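Side-chain contact in development-specific protein S (Myxococcus xanthus, PDB 1NPS), which assembles on the surface of myxospores in the presence of calcium ions during fruiting body formation, its N-terminal domain, present here, binding two of these ions: residues N22-R25 / A26-A29. Residues are numbered along the deposited sequence; the frame is centred on the assembly and turned at random.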
# COMPACT_ATOMS: atom_id res chain seq x y z
N ASN A 22 -3.68 -7.18 7.60
CA ASN A 22 -2.28 -6.86 7.83
C ASN A 22 -1.46 -7.70 6.86
O ASN A 22 -1.69 -8.89 6.72
CB ASN A 22 -1.90 -7.20 9.26
CG ASN A 22 -2.87 -6.64 10.25
OD1 ASN A 22 -3.09 -5.44 10.30
ND2 ASN A 22 -3.49 -7.51 11.04
N TYR A 23 -0.54 -7.05 6.16
CA TYR A 23 0.29 -7.74 5.17
C TYR A 23 1.79 -7.57 5.36
O TYR A 23 2.32 -6.47 5.21
CB TYR A 23 -0.09 -7.25 3.77
CG TYR A 23 -1.56 -7.37 3.47
CD1 TYR A 23 -2.10 -8.57 3.01
CD2 TYR A 23 -2.42 -6.29 3.66
CE1 TYR A 23 -3.46 -8.70 2.76
CE2 TYR A 23 -3.78 -6.40 3.41
CZ TYR A 23 -4.30 -7.61 2.96
OH TYR A 23 -5.64 -7.74 2.70
N THR A 24 2.47 -8.67 5.66
CA THR A 24 3.92 -8.64 5.80
C THR A 24 4.52 -8.75 4.39
O THR A 24 3.78 -8.90 3.40
CB THR A 24 4.44 -9.82 6.65
OG1 THR A 24 4.19 -11.05 5.97
CG2 THR A 24 3.78 -9.83 8.03
N ARG A 25 5.85 -8.64 4.31
CA ARG A 25 6.57 -8.73 3.04
C ARG A 25 6.28 -10.04 2.32
O ARG A 25 6.00 -10.05 1.13
CB ARG A 25 8.08 -8.57 3.29
CG ARG A 25 8.93 -8.62 2.04
CD ARG A 25 10.40 -8.36 2.36
NE ARG A 25 11.27 -8.69 1.22
CZ ARG A 25 12.50 -8.19 1.03
NH1 ARG A 25 13.02 -7.33 1.90
NH2 ARG A 25 13.20 -8.55 -0.04
N ALA A 26 6.32 -11.14 3.06
CA ALA A 26 6.04 -12.46 2.49
C ALA A 26 4.58 -12.60 2.04
O ALA A 26 4.30 -13.22 1.02
CB ALA A 26 6.39 -13.54 3.51
N GLN A 27 3.65 -12.01 2.80
CA GLN A 27 2.23 -12.08 2.44
C GLN A 27 1.95 -11.24 1.19
O GLN A 27 1.13 -11.61 0.35
CB GLN A 27 1.33 -11.65 3.61
CG GLN A 27 1.30 -12.68 4.70
CD GLN A 27 0.63 -12.22 5.97
OE1 GLN A 27 0.11 -13.03 6.73
NE2 GLN A 27 0.66 -10.92 6.22
N LEU A 28 2.67 -10.13 1.05
CA LEU A 28 2.50 -9.28 -0.12
C LEU A 28 2.99 -10.03 -1.35
O LEU A 28 2.33 -10.05 -2.39
CB LEU A 28 3.29 -7.97 0.07
CG LEU A 28 2.67 -6.97 1.06
CD1 LEU A 28 3.58 -5.75 1.21
CD2 LEU A 28 1.27 -6.55 0.59
N ALA A 29 4.14 -10.68 -1.19
CA ALA A 29 4.74 -11.46 -2.26
C ALA A 29 3.81 -12.59 -2.72
O ALA A 29 3.72 -12.89 -3.92
CB ALA A 29 6.07 -12.03 -1.79
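Thr24 and Gln27 meet at the start of the short helix 25-30, where Thr24 is the N-cap. Its OG1 accepts from Gln27 N in a capping bond that is weak by length, 3.4 Å, though nearly straight, with 159° at the hydrogen. The Thr24 chi1 of 65° sets OG1 between its own backbone N and carbonyl carbon, turned to the first turn of the helix. Gln27 reaches back past the cap: with CG beside its backbone N (chi1 -72°) and the chain extended beyond CG, this atom passes 3.6 Å from Thr24 OG1, and the amide end reaches the incoming strand. There Gln27 NE2 lies 3.1 Å from Asn22 O. It also comes within 2.9 Å of Thr24 N, and two donors facing each other so closely leave the orientation of the amide doubtful.

Leu28 is the buried member of the group. Its CD2 methyl approaches Tyr23 CB at 3.5 Å and stands obliquely to the ring, the two side chains crossing at about a right angle. The Leu28 CG branch point also sits 3.2 Å from Thr24 O, the carbonyl that receives Leu28 N at 2.9 Å, so the backbone bond to Thr24 O and the CD2 contact with Tyr23 CB both hold Leu28 against the strand's end. With an alanine here the backbone bond could remain, but Tyr23 CB would probably lose its methyl partner and a gap open between helix 25-30 and the residues Leu28 touches, Tyr23 and Ile81. One residue on, Ala29 N to Arg25 O repeats the i+4 bond.

In the first Greek key motif of this beta/gamma-crystallin domain, the contact links edge strand 21-23 to helix 25-30. Tyr23 pairs through its backbone with Ile81 of the adjoining strand 80-85, and Leu28 packs on that same residue; Tyr23 OH is bonded to Pro19 O, and Asp55 OD1 accepts from Arg25 N at the helix start.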